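Local coordinates for Lactamase_B domain-containing protein (Bacillus lehensis G1, PDB 7EV5) that binds two zinc ions in a metallo-beta-lactamase fold and probably acts as a hydrolase with both B3 beta-lactamase and glyoxalase II activity, at residues T38-E43 and D68-P73; T53-D58 and H82-P87; S92-G97 and D161-D166; D150-Q155 and N176-L181; R184-S189 and L194-Q199. All blocks are in the same frame, centred on the assembly; numbering follows the deposited sequence. Where two conformers were deposited one is given.

Contact 1. Residues T38-E43 and D68-P73; sequences TWLKRE and DTFSIP
L40 and F70 lie at the closest approach of the two backbones, their CA atoms 10.2 Å apart, so the last turns of helix 33-42 and helix 63-70 meet through side chains alone. These are the helices of two successive beta-alpha-beta crossovers that join the parallel strands 23-27, 46-51 and 74-77 on one side of the alpha-beta/beta-alpha fold. F70 does most of the bridging. Its CG is anti to the carbonyl carbon (chi1 -64°), which carries the ring across to the other helix, and P47 and I37 also pack against it. L40 approaches the ring obliquely: its CD1 lies 3.7 Å from F70 CE2, and its CB is 4.0 Å from F70 CZ. The two side chains meet at a slant. K41, on the exposed side, runs past the ring in the opposite direction. A bend at the last torsion (chi4 -73°) brings K41 NZ obliquely to 4.1 Å from F70 CE1, while K41 CE rests 3.9 Å from T69 CG2. T69 keeps its hydroxyl on its own helix, bonded to A65 O. At S71 the chain leaves the helix with positive phi and heads for strand 74-77. The T69 methyl also covers one ring face, CG2 lying 3.9 Å above the plane of F70, over its centre.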
# COMPACT_ATOMS: atom_id res chain seq x y z
N THR A 38 9.88 15.02 7.02
CA THR A 38 11.17 15.43 7.57
C THR A 38 12.20 14.31 7.47
O THR A 38 13.38 14.60 7.26
CB THR A 38 11.04 15.97 9.00
OG1 THR A 38 10.50 14.97 9.86
CG2 THR A 38 10.15 17.22 9.04
N TRP A 39 11.78 13.04 7.61
CA TRP A 39 12.73 11.95 7.41
C TRP A 39 13.28 11.94 5.99
O TRP A 39 14.49 11.83 5.77
CB TRP A 39 12.10 10.60 7.74
CG TRP A 39 13.05 9.44 7.53
CD1 TRP A 39 14.02 9.02 8.38
CD2 TRP A 39 13.14 8.58 6.38
NE1 TRP A 39 14.69 7.95 7.85
CE2 TRP A 39 14.17 7.66 6.62
CE3 TRP A 39 12.44 8.51 5.17
CZ2 TRP A 39 14.52 6.67 5.70
CZ3 TRP A 39 12.79 7.52 4.26
CH2 TRP A 39 13.82 6.62 4.53
N LEU A 40 12.39 12.06 5.00
CA LEU A 40 12.83 12.11 3.61
C LEU A 40 13.83 13.23 3.39
O LEU A 40 14.83 13.06 2.69
CB LEU A 40 11.62 12.28 2.68
CG LEU A 40 10.69 11.08 2.56
CD1 LEU A 40 9.33 11.54 2.07
CD2 LEU A 40 11.29 10.03 1.64
N LYS A 41 13.57 14.39 3.98
CA LYS A 41 14.46 15.54 3.80
C LYS A 41 15.78 15.35 4.54
O LYS A 41 16.84 15.70 4.01
CB LYS A 41 13.75 16.82 4.23
CG LYS A 41 12.58 17.16 3.33
CD LYS A 41 12.09 18.58 3.53
CE LYS A 41 11.19 19.00 2.39
NZ LYS A 41 11.94 19.25 1.13
N ARG A 42 15.75 14.80 5.75
CA ARG A 42 16.99 14.53 6.46
C ARG A 42 17.88 13.57 5.68
O ARG A 42 19.11 13.71 5.67
CB ARG A 42 16.70 13.98 7.86
CG ARG A 42 16.14 15.00 8.82
CD ARG A 42 16.13 14.51 10.26
NE ARG A 42 15.46 13.22 10.42
CZ ARG A 42 14.16 13.07 10.64
NH1 ARG A 42 13.36 14.13 10.72
NH2 ARG A 42 13.65 11.85 10.79
N GLU A 43 17.27 12.59 5.03
CA GLU A 43 17.99 11.59 4.25
C GLU A 43 18.33 12.07 2.85
O GLU A 43 18.97 11.33 2.09
CB GLU A 43 17.19 10.29 4.18
CG GLU A 43 16.94 9.66 5.54
CD GLU A 43 18.22 9.39 6.29
OE1 GLU A 43 19.12 8.74 5.71
OE2 GLU A 43 18.33 9.82 7.45
N ASP A 68 1.85 17.70 -1.85
CA ASP A 68 2.07 19.14 -1.98
C ASP A 68 3.53 19.50 -1.77
O ASP A 68 4.08 20.34 -2.50
CB ASP A 68 1.20 19.89 -0.97
CG ASP A 68 -0.29 19.86 -1.32
OD1 ASP A 68 -0.65 19.48 -2.45
OD2 ASP A 68 -1.10 20.25 -0.45
N THR A 69 4.18 18.88 -0.77
CA THR A 69 5.57 19.22 -0.46
C THR A 69 6.51 18.88 -1.60
O THR A 69 7.41 19.66 -1.92
CB THR A 69 6.00 18.47 0.81
OG1 THR A 69 5.23 18.93 1.92
CG2 THR A 69 7.48 18.70 1.09
N PHE A 70 6.32 17.72 -2.23
CA PHE A 70 7.28 17.21 -3.20
C PHE A 70 6.82 17.32 -4.65
O PHE A 70 7.61 17.01 -5.55
CB PHE A 70 7.64 15.75 -2.89
CG PHE A 70 8.36 15.57 -1.58
CD1 PHE A 70 9.68 15.96 -1.44
CD2 PHE A 70 7.70 15.01 -0.49
CE1 PHE A 70 10.33 15.79 -0.23
CE2 PHE A 70 8.35 14.85 0.72
CZ PHE A 70 9.66 15.24 0.85
N SER A 71 5.59 17.76 -4.90
CA SER A 71 5.04 17.89 -6.25
C SER A 71 5.18 16.59 -7.03
O SER A 71 5.81 16.52 -8.09
CB SER A 71 5.67 19.06 -7.01
OG SER A 71 5.50 20.26 -6.29
N ILE A 72 4.59 15.54 -6.47
CA ILE A 72 4.68 14.21 -7.05
C ILE A 72 3.30 13.62 -7.32
O ILE A 72 2.32 13.98 -6.66
CB ILE A 72 5.53 13.28 -6.18
CG1 ILE A 72 5.00 13.27 -4.74
CG2 ILE A 72 6.99 13.70 -6.24
CD1 ILE A 72 5.73 12.30 -3.87
N PRO A 73 3.19 12.72 -8.29
CA PRO A 73 1.90 12.11 -8.62
C PRO A 73 1.48 11.07 -7.59
O PRO A 73 2.30 10.48 -6.89
CB PRO A 73 2.19 11.43 -9.96
CG PRO A 73 3.66 11.15 -9.94
CD PRO A 73 4.25 12.34 -9.25

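Contact 2. Residues T53-D58 and H82-P87; sequences THAHFD and HWLEDP. With ZN (zinc ion), chain B; ZN (zinc ion), chain C.
A55 is wedged against W83 and L84, its CB 3.7 Å from W83 CB and 3.8 Å from L84 CD2. This is the tight part of the contact, and all three residues are buried, whereas H82 at the start of the second segment is exposed. The H56 and W83 rings touch at one point, H56 CD2 to W83 CZ3 at 3.6 Å, but with planes 26° apart they are slid so far that they barely overlap. On the zinc side lies the HXHXDH motif of metallo-beta-lactamases. H54 NE2 and H56 ND1 each bind one zinc ion at 2.1 Å; D58 OD2 binds the second at 2.3 Å, and its OD1 accepts from the water shared by both metals. H54 is steadied from behind, since its ND1 donates in the ring plane to T53 OG1 (2.9 Å, 163°), which is bonded in turn to D28. L76 of strand 74-77 touches both A55 and L84, while F57 leans on helix 92-96 and the loop of W83 runs on toward that helix.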
# COMPACT_ATOMS: atom_id res chain seq x y z
N THR A 53 -1.61 1.29 -2.21
CA THR A 53 -2.16 -0.05 -2.33
C THR A 53 -3.68 -0.00 -2.34
O THR A 53 -4.33 -0.81 -3.02
CB THR A 53 -1.67 -0.97 -1.20
OG1 THR A 53 -2.17 -0.50 0.07
CG2 THR A 53 -0.16 -1.04 -1.17
N HIS A 54 -4.26 0.92 -1.58
CA HIS A 54 -5.70 1.14 -1.51
C HIS A 54 -5.93 2.46 -0.78
O HIS A 54 -4.99 3.08 -0.28
CB HIS A 54 -6.47 -0.05 -0.89
CG HIS A 54 -6.20 -0.33 0.57
ND1 HIS A 54 -4.94 -0.58 1.08
CD2 HIS A 54 -7.06 -0.49 1.60
CE1 HIS A 54 -5.04 -0.86 2.37
NE2 HIS A 54 -6.31 -0.79 2.71
N ALA A 55 -7.20 2.87 -0.72
CA ALA A 55 -7.53 4.22 -0.28
C ALA A 55 -8.28 4.25 1.05
O ALA A 55 -8.95 5.24 1.35
CB ALA A 55 -8.30 4.99 -1.36
N HIS A 56 -8.15 3.21 1.86
CA HIS A 56 -8.63 3.33 3.23
C HIS A 56 -7.93 4.49 3.93
O HIS A 56 -6.76 4.79 3.66
CB HIS A 56 -8.39 2.04 4.02
CG HIS A 56 -9.42 0.99 3.78
ND1 HIS A 56 -9.15 -0.35 3.92
CD2 HIS A 56 -10.72 1.08 3.43
CE1 HIS A 56 -10.24 -1.04 3.67
NE2 HIS A 56 -11.21 -0.20 3.36
N PHE A 57 -8.67 5.13 4.84
CA PHE A 57 -8.19 6.36 5.48
C PHE A 57 -6.80 6.19 6.11
O PHE A 57 -6.00 7.14 6.13
CB PHE A 57 -9.20 6.83 6.54
CG PHE A 57 -9.21 5.98 7.78
CD1 PHE A 57 -8.47 6.34 8.91
CD2 PHE A 57 -9.95 4.80 7.82
CE1 PHE A 57 -8.48 5.54 10.04
CE2 PHE A 57 -9.97 4.00 8.95
CZ PHE A 57 -9.23 4.37 10.07
N ASP A 58 -6.51 5.02 6.67
CA ASP A 58 -5.26 4.82 7.39
C ASP A 58 -4.07 4.71 6.46
O ASP A 58 -2.93 4.66 6.94
CB ASP A 58 -5.37 3.61 8.34
CG ASP A 58 -5.69 2.31 7.61
OD1 ASP A 58 -6.74 2.26 6.92
OD2 ASP A 58 -4.90 1.35 7.76
N HIS A 82 -13.06 7.44 -6.03
CA HIS A 82 -13.89 8.34 -5.23
C HIS A 82 -13.55 8.30 -3.75
O HIS A 82 -14.04 9.15 -2.99
CB HIS A 82 -15.37 7.97 -5.37
CG HIS A 82 -15.90 8.09 -6.76
ND1 HIS A 82 -15.88 9.28 -7.46
CD2 HIS A 82 -16.46 7.17 -7.58
CE1 HIS A 82 -16.41 9.08 -8.66
NE2 HIS A 82 -16.77 7.81 -8.75
N TRP A 83 -12.75 7.33 -3.30
CA TRP A 83 -12.55 7.14 -1.87
C TRP A 83 -11.64 8.18 -1.25
O TRP A 83 -11.76 8.46 -0.05
CB TRP A 83 -11.95 5.76 -1.60
CG TRP A 83 -12.91 4.63 -1.79
CD1 TRP A 83 -14.02 4.60 -2.58
CD2 TRP A 83 -12.81 3.34 -1.19
NE1 TRP A 83 -14.63 3.37 -2.50
CE2 TRP A 83 -13.92 2.58 -1.64
CE3 TRP A 83 -11.91 2.76 -0.30
CZ2 TRP A 83 -14.13 1.26 -1.23
CZ3 TRP A 83 -12.13 1.45 0.11
CH2 TRP A 83 -13.24 0.72 -0.37
N LEU A 84 -10.72 8.77 -2.01
CA LEU A 84 -9.76 9.70 -1.43
C LEU A 84 -10.46 10.90 -0.81
O LEU A 84 -10.09 11.36 0.28
CB LEU A 84 -8.78 10.18 -2.50
CG LEU A 84 -7.80 9.13 -3.02
CD1 LEU A 84 -6.93 9.78 -4.09
CD2 LEU A 84 -6.94 8.53 -1.91
N GLU A 85 -11.48 11.41 -1.48
CA GLU A 85 -12.11 12.66 -1.10
C GLU A 85 -13.42 12.48 -0.38
O GLU A 85 -14.06 13.47 -0.02
CB GLU A 85 -12.34 13.51 -2.36
CG GLU A 85 -11.06 13.98 -3.02
CD GLU A 85 -11.29 14.47 -4.42
OE1 GLU A 85 -11.46 13.63 -5.32
OE2 GLU A 85 -11.32 15.70 -4.63
N ASP A 86 -13.86 11.24 -0.17
CA ASP A 86 -15.16 10.96 0.44
C ASP A 86 -14.96 10.16 1.72
O ASP A 86 -14.69 8.94 1.67
CB ASP A 86 -16.05 10.21 -0.55
CG ASP A 86 -17.50 10.15 -0.11
OD1 ASP A 86 -17.75 10.28 1.10
OD2 ASP A 86 -18.38 9.98 -0.99
N PRO A 87 -15.11 10.80 2.89
CA PRO A 87 -14.88 10.10 4.16
C PRO A 87 -15.94 9.07 4.47
O PRO A 87 -15.72 8.23 5.35
CB PRO A 87 -14.88 11.23 5.19
CG PRO A 87 -15.84 12.24 4.60
CD PRO A 87 -15.69 12.15 3.09
ZN ZN B . -7.31 -1.24 4.46
ZN ZN C . -4.82 -0.67 6.57
O HOH W 1 -6.75 -0.40 6.11

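Contact 3. Residues S92-G97 and D161-D166; sequences SSRLTG and DLRGGD
L95 and L162 make a small surface contact between the short helix 92-96 and the turn that precedes helix 167-178, two parts of the chain that come together near the zinc centre. The leucines meet at a slant through their ends: L95 CD1 is 4.0 Å from L162 CD2 and 4.2 Å from L162 CD1. Beside them R94 and R163 approach, R94 NE and R163 NH2 being 4.2 Å apart at an oblique angle. The charges are alike, and R163 was modelled in two conformers, so this proximity is doubtful as an interaction; R163 also touches W83. Each side has its own internal brace. In the helix, S92 O receives both T96 N (2.9 Å) and T96 OG1 (2.7 Å), which come from opposite faces of its carbonyl plane. In the loop, L162 to G165 form a type II beta turn closed by G165 N to L162 O at 2.9 Å. D166 then serves as N-cap of helix 167-178. L162 packs on H56, with its side chain about 5 Å from a zinc ion at the nearest atoms. The arrangement is consistent with the rim of loops and short helix beside the dinuclear zinc site of a metallo-beta-lactamase fold.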
# COMPACT_ATOMS: atom_id res chain seq x y z
N SER A 92 -13.10 6.44 7.23
CA SER A 92 -12.74 7.31 8.35
C SER A 92 -13.96 7.62 9.21
O SER A 92 -13.90 7.50 10.44
CB SER A 92 -12.09 8.61 7.88
OG SER A 92 -12.80 9.21 6.82
N SER A 93 -15.05 8.07 8.59
CA SER A 93 -16.22 8.45 9.38
C SER A 93 -16.75 7.26 10.17
O SER A 93 -17.00 7.37 11.38
CB SER A 93 -17.31 9.00 8.46
OG SER A 93 -16.90 10.21 7.86
N ARG A 94 -16.90 6.12 9.51
CA ARG A 94 -17.53 4.97 10.17
C ARG A 94 -16.64 4.37 11.25
O ARG A 94 -17.14 3.97 12.31
CB ARG A 94 -17.88 3.92 9.13
CG ARG A 94 -19.17 4.14 8.38
CD ARG A 94 -19.61 2.81 7.83
NE ARG A 94 -20.64 2.90 6.81
CZ ARG A 94 -21.66 2.06 6.77
NH1 ARG A 94 -21.78 1.13 7.70
NH2 ARG A 94 -22.57 2.16 5.82
N LEU A 95 -15.33 4.27 11.00
CA LEU A 95 -14.46 3.55 11.92
C LEU A 95 -13.86 4.45 12.98
O LEU A 95 -13.44 3.93 14.03
CB LEU A 95 -13.35 2.82 11.16
CG LEU A 95 -13.81 1.66 10.27
CD1 LEU A 95 -12.62 1.07 9.52
CD2 LEU A 95 -14.52 0.58 11.09
N THR A 96 -13.79 5.76 12.75
CA THR A 96 -13.16 6.67 13.70
C THR A 96 -14.04 7.84 14.14
O THR A 96 -13.66 8.55 15.08
CB THR A 96 -11.83 7.23 13.16
OG1 THR A 96 -12.08 8.36 12.31
CG2 THR A 96 -11.03 6.16 12.40
N GLY A 97 -15.16 8.08 13.48
CA GLY A 97 -16.03 9.17 13.84
C GLY A 97 -15.56 10.53 13.38
O GLY A 97 -16.14 11.54 13.79
N ASP A 161 -14.58 -7.29 6.25
CA ASP A 161 -15.84 -6.78 6.76
C ASP A 161 -16.08 -5.30 6.43
O ASP A 161 -17.07 -4.73 6.91
CB ASP A 161 -15.94 -7.00 8.27
CG ASP A 161 -14.77 -6.37 9.04
OD1 ASP A 161 -13.70 -6.14 8.44
OD2 ASP A 161 -14.93 -6.11 10.25
N LEU A 162 -15.21 -4.67 5.64
CA LEU A 162 -15.36 -3.26 5.31
C LEU A 162 -16.06 -3.08 3.96
O LEU A 162 -16.57 -4.04 3.37
CB LEU A 162 -14.01 -2.54 5.44
CG LEU A 162 -13.25 -2.74 6.75
CD1 LEU A 162 -11.92 -1.97 6.76
CD2 LEU A 162 -14.12 -2.33 7.94
N ARG A 163 -16.09 -1.85 3.45
CA ARG A 163 -16.81 -1.55 2.22
C ARG A 163 -16.26 -2.38 1.06
O ARG A 163 -15.08 -2.32 0.72
CB ARG A 163 -16.70 -0.06 1.91
CG ARG A 163 -17.35 0.35 0.58
CD ARG A 163 -17.35 1.87 0.42
NE ARG A 163 -18.00 2.53 1.55
CZ ARG A 163 -19.31 2.75 1.64
NH1 ARG A 163 -20.10 2.37 0.64
NH2 ARG A 163 -19.82 3.34 2.71
N GLY A 164 -17.14 -3.17 0.44
CA GLY A 164 -16.70 -4.01 -0.66
C GLY A 164 -15.88 -5.21 -0.26
O GLY A 164 -15.35 -5.90 -1.13
N GLY A 165 -15.76 -5.49 1.04
CA GLY A 165 -15.01 -6.66 1.46
C GLY A 165 -15.65 -7.95 1.01
O GLY A 165 -16.87 -8.08 0.93
N ASP A 166 -14.79 -8.93 0.70
CA ASP A 166 -15.26 -10.22 0.19
C ASP A 166 -14.18 -11.24 0.51
O ASP A 166 -13.14 -11.27 -0.15
CB ASP A 166 -15.50 -10.13 -1.31
CG ASP A 166 -16.01 -11.44 -1.91
OD1 ASP A 166 -15.92 -12.49 -1.24
OD2 ASP A 166 -16.50 -11.40 -3.05

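Contact 4. Residues D150-Q155 and N176-L181; sequences DVLFQQ and NKILPL. With ZN (zinc ion), chain C.
I178, L152 and V151 carry this buried contact, in which the end of helix 167-178 packs behind the metal-binding loop of the alpha-beta/beta-alpha fold. I178 has the most surface buried and works with two branches. Its CG1 stands anti to the carbonyl carbon (chi1 -68°), sending I178 CD1 to 3.4 Å from V151 CG1, tighter than usual van der Waals contact; the two side chains are inclined to each other. The other branch, I178 CG2, lies 4.0 Å from L152 CD2, the two side chains sliding past in opposite directions. L152 has its CG anti to the backbone N (chi1 176°) and extends to L179, whose CD2 is 4.3 Å from L152 CD2. V151 also packs on L170 and I174 of the same helix, while L152 reaches V187 and I178 reaches I197, so one apolar layer continues into strand 186-189 and helix 197-203. I178 to L181 form a type I beta turn, L181 N bonding to I178 O at 3.0 Å. Just before V151 comes D150, which belongs to the sites of both zinc ions. Its carboxylate carbon CG lies in plane at the edge of the F153 ring, and its OD2 binds one of the ions at 2.0 Å.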
# COMPACT_ATOMS: atom_id res chain seq x y z
N ASP A 150 -3.09 -4.53 2.51
CA ASP A 150 -3.77 -5.22 3.60
C ASP A 150 -4.31 -6.58 3.18
O ASP A 150 -5.28 -7.06 3.76
CB ASP A 150 -4.88 -4.34 4.19
CG ASP A 150 -4.33 -3.13 4.94
OD1 ASP A 150 -3.10 -2.94 4.96
OD2 ASP A 150 -5.16 -2.36 5.47
N VAL A 151 -3.67 -7.24 2.22
CA VAL A 151 -4.13 -8.56 1.79
C VAL A 151 -3.61 -9.64 2.73
O VAL A 151 -4.37 -10.49 3.21
CB VAL A 151 -3.69 -8.80 0.34
CG1 VAL A 151 -3.96 -10.22 -0.07
CG2 VAL A 151 -4.43 -7.83 -0.59
N LEU A 152 -2.31 -9.63 3.00
CA LEU A 152 -1.61 -10.70 3.70
C LEU A 152 -0.70 -10.08 4.74
O LEU A 152 0.13 -9.23 4.40
CB LEU A 152 -0.78 -11.53 2.71
CG LEU A 152 0.10 -12.64 3.27
CD1 LEU A 152 -0.74 -13.71 3.97
CD2 LEU A 152 0.97 -13.25 2.19
N PHE A 153 -0.83 -10.50 5.99
CA PHE A 153 0.03 -10.02 7.05
C PHE A 153 0.83 -11.19 7.60
O PHE A 153 0.60 -12.35 7.26
CB PHE A 153 -0.80 -9.44 8.21
CG PHE A 153 -1.78 -8.38 7.79
CD1 PHE A 153 -1.34 -7.18 7.23
CD2 PHE A 153 -3.14 -8.55 7.99
CE1 PHE A 153 -2.25 -6.19 6.86
CE2 PHE A 153 -4.05 -7.56 7.63
CZ PHE A 153 -3.61 -6.38 7.06
N GLN A 154 1.79 -10.87 8.46
CA GLN A 154 2.46 -11.91 9.23
C GLN A 154 1.44 -12.53 10.18
O GLN A 154 0.93 -11.85 11.07
CB GLN A 154 3.62 -11.30 10.01
CG GLN A 154 4.47 -12.32 10.73
CD GLN A 154 5.43 -11.67 11.69
OE1 GLN A 154 5.02 -11.07 12.68
NE2 GLN A 154 6.72 -11.77 11.39
N GLN A 155 1.12 -13.80 9.96
CA GLN A 155 0.22 -14.59 10.81
C GLN A 155 -1.27 -14.26 10.68
O GLN A 155 -2.08 -14.82 11.43
CB GLN A 155 0.62 -14.59 12.29
CG GLN A 155 1.88 -15.38 12.59
CD GLN A 155 1.67 -16.87 12.38
OE1 GLN A 155 2.29 -17.47 11.50
NE2 GLN A 155 0.80 -17.47 13.17
N ASN A 176 -3.96 -17.28 -5.64
CA ASN A 176 -3.75 -17.25 -7.08
C ASN A 176 -2.76 -16.19 -7.54
O ASN A 176 -2.17 -16.34 -8.61
CB ASN A 176 -5.07 -17.06 -7.83
CG ASN A 176 -6.08 -18.16 -7.55
OD1 ASN A 176 -5.71 -19.26 -7.15
ND2 ASN A 176 -7.36 -17.85 -7.72
N LYS A 177 -2.57 -15.13 -6.76
CA LYS A 177 -1.73 -14.02 -7.20
C LYS A 177 -0.54 -13.75 -6.31
O LYS A 177 0.52 -13.37 -6.82
CB LYS A 177 -2.59 -12.76 -7.34
CG LYS A 177 -3.74 -12.95 -8.32
CD LYS A 177 -4.61 -11.73 -8.42
CE LYS A 177 -5.70 -11.96 -9.45
NZ LYS A 177 -6.71 -10.86 -9.43
N ILE A 178 -0.66 -13.91 -5.00
CA ILE A 178 0.43 -13.57 -4.09
C ILE A 178 1.34 -14.75 -3.81
O ILE A 178 2.55 -14.67 -4.03
CB ILE A 178 -0.13 -12.94 -2.80
CG1 ILE A 178 -0.72 -11.58 -3.15
CG2 ILE A 178 0.97 -12.82 -1.74
CD1 ILE A 178 -1.21 -10.83 -1.98
N LEU A 179 0.77 -15.85 -3.33
CA LEU A 179 1.60 -16.99 -2.95
C LEU A 179 2.41 -17.62 -4.09
O LEU A 179 3.44 -18.23 -3.78
CB LEU A 179 0.78 -18.03 -2.17
CG LEU A 179 0.20 -17.52 -0.85
CD1 LEU A 179 -0.59 -18.62 -0.15
CD2 LEU A 179 1.27 -16.95 0.07
N PRO A 180 2.02 -17.54 -5.37
CA PRO A 180 2.91 -18.07 -6.43
C PRO A 180 4.21 -17.28 -6.61
O PRO A 180 5.10 -17.76 -7.32
CB PRO A 180 2.05 -18.01 -7.70
CG PRO A 180 0.66 -18.00 -7.21
CD PRO A 180 0.69 -17.21 -5.93
N LEU A 181 4.34 -16.10 -6.01
CA LEU A 181 5.58 -15.34 -6.12
C LEU A 181 6.72 -16.06 -5.39
O LEU A 181 6.47 -16.93 -4.55
CB LEU A 181 5.37 -13.94 -5.54
CG LEU A 181 4.45 -13.06 -6.39
CD1 LEU A 181 4.09 -11.79 -5.64
CD2 LEU A 181 5.12 -12.73 -7.72
ZN ZN C . -4.82 -0.67 6.57
O HOH W 1 -6.75 -0.40 6.11

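Contact 5. Residues R184-S189 and L194-Q199; sequences RTIVAS and LTTIGQ
V187 and T195 stand on the same face of a beta hairpin, an antiparallel hydrogen-bonded pair with V187 CB 3.7 Å from T195 CG2. T195 OG1 lies anti to the backbone N (chi1 -169°) and bonds to E200, leaving the methyl to meet the valine. I197 follows at about a right angle to V187, its CD1 3.6 Å from V187 CG2. L194 lies by I186 and A188, its CD2 3.9 Å from both I186 CG2 and A188 CB, and crosses I186 at a slant. The backbones are joined by V187 N to T195 O at 2.7 Å and by a weak return bond from T195 N to V187 O. I197 N then reaches T185 O at 3.0 Å, so the strand partner also holds the first turn of helix 197-203. T196 is the N-cap of this helix, its OG1 accepting from Q199 N at 3.3 Å. Strand 186-189 lies between strand 195-196, outermost of its sheet within the chain, and the parallel strand 145-149; L152 packs on V187, and F2 of strand 2-7 touches I186 and L194.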
# COMPACT_ATOMS: atom_id res chain seq x y z
N ARG A 184 11.21 -16.29 -1.23
CA ARG A 184 12.05 -15.33 -0.50
C ARG A 184 11.52 -13.91 -0.55
O ARG A 184 12.08 -13.03 0.12
CB ARG A 184 13.52 -15.38 -0.97
CG ARG A 184 13.85 -14.49 -2.17
CD ARG A 184 15.37 -14.35 -2.37
NE ARG A 184 15.70 -13.38 -3.41
CZ ARG A 184 16.49 -12.33 -3.25
NH1 ARG A 184 17.06 -12.11 -2.07
NH2 ARG A 184 16.72 -11.50 -4.25
N THR A 185 10.45 -13.65 -1.32
CA THR A 185 9.91 -12.30 -1.45
C THR A 185 9.42 -11.79 -0.10
O THR A 185 8.64 -12.45 0.59
CB THR A 185 8.73 -12.32 -2.41
OG1 THR A 185 9.14 -12.89 -3.66
CG2 THR A 185 8.23 -10.90 -2.67
N ILE A 186 9.87 -10.59 0.26
CA ILE A 186 9.38 -9.95 1.48
C ILE A 186 7.96 -9.46 1.25
O ILE A 186 7.67 -8.82 0.23
CB ILE A 186 10.31 -8.81 1.90
CG1 ILE A 186 11.63 -9.39 2.44
CG2 ILE A 186 9.65 -7.91 2.93
CD1 ILE A 186 12.72 -8.34 2.65
N VAL A 187 7.06 -9.79 2.17
CA VAL A 187 5.70 -9.26 2.17
C VAL A 187 5.72 -8.00 3.03
O VAL A 187 5.82 -8.07 4.26
CB VAL A 187 4.69 -10.29 2.66
CG1 VAL A 187 3.29 -9.68 2.73
CG2 VAL A 187 4.68 -11.49 1.73
N ALA A 188 5.69 -6.84 2.37
CA ALA A 188 5.70 -5.54 3.04
C ALA A 188 4.25 -5.08 3.07
O ALA A 188 3.75 -4.48 2.11
CB ALA A 188 6.62 -4.57 2.32
N SER A 189 3.57 -5.38 4.16
CA SER A 189 2.13 -5.21 4.30
C SER A 189 1.79 -3.95 5.08
O SER A 189 2.65 -3.25 5.61
CB SER A 189 1.52 -6.44 4.97
OG SER A 189 1.87 -6.46 6.35
N LEU A 194 7.23 -7.19 8.96
CA LEU A 194 7.55 -7.80 7.68
C LEU A 194 7.53 -9.32 7.80
O LEU A 194 7.72 -9.90 8.87
CB LEU A 194 8.95 -7.37 7.24
CG LEU A 194 9.16 -5.89 6.92
CD1 LEU A 194 10.64 -5.64 6.69
CD2 LEU A 194 8.35 -5.49 5.69
N THR A 195 7.28 -9.98 6.67
CA THR A 195 7.35 -11.43 6.58
C THR A 195 7.80 -11.80 5.17
O THR A 195 8.21 -10.93 4.39
CB THR A 195 6.03 -12.07 7.04
OG1 THR A 195 6.22 -13.48 7.18
CG2 THR A 195 4.92 -11.79 6.04
N THR A 196 7.78 -13.09 4.85
CA THR A 196 8.06 -13.52 3.49
C THR A 196 6.95 -14.44 3.03
O THR A 196 6.17 -14.97 3.83
CB THR A 196 9.41 -14.25 3.35
OG1 THR A 196 9.40 -15.43 4.16
CG2 THR A 196 10.57 -13.34 3.76
N ILE A 197 6.88 -14.60 1.70
CA ILE A 197 5.90 -15.50 1.10
C ILE A 197 6.05 -16.90 1.66
O ILE A 197 5.07 -17.52 2.10
CB ILE A 197 6.03 -15.49 -0.43
CG1 ILE A 197 5.70 -14.11 -0.99
CG2 ILE A 197 5.16 -16.59 -1.04
CD1 ILE A 197 4.23 -13.82 -1.04
N GLY A 198 7.29 -17.41 1.69
CA GLY A 198 7.51 -18.77 2.16
C GLY A 198 7.10 -18.97 3.61
O GLY A 198 6.49 -19.97 3.95
N GLN A 199 7.42 -17.99 4.47
CA GLN A 199 7.05 -18.12 5.87
C GLN A 199 5.54 -18.17 6.06
O GLN A 199 5.04 -18.92 6.90
CB GLN A 199 7.67 -16.98 6.68
CG GLN A 199 9.16 -17.13 6.89
CD GLN A 199 9.54 -18.50 7.43
OE1 GLN A 199 9.04 -18.94 8.47
NE2 GLN A 199 10.44 -19.19 6.71

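Overall arrangement
Contacts 2 and 4 meet at the dinuclear zinc site: H54 NE2 and D150 OD2 are 3.4 Å apart, and one water bridges both metals. H59, H131 and H191 complete the ligands. Contact 3 forms the rim beside it, its centre 10 Å from that of contact 2, with F57 CZ 3.5 Å from T96 CG2. Contacts 4 and 5, centres 8 Å apart, share an apolar layer in which I178 CG2 touches I197 CD1 at 3.5 Å, behind the metal site. Contact 1 lies remote from the zinc ions, across the chain's centre from contact 4, their centres 30 Å apart; its segments alternate along the chain with those of contact 2 without touching them.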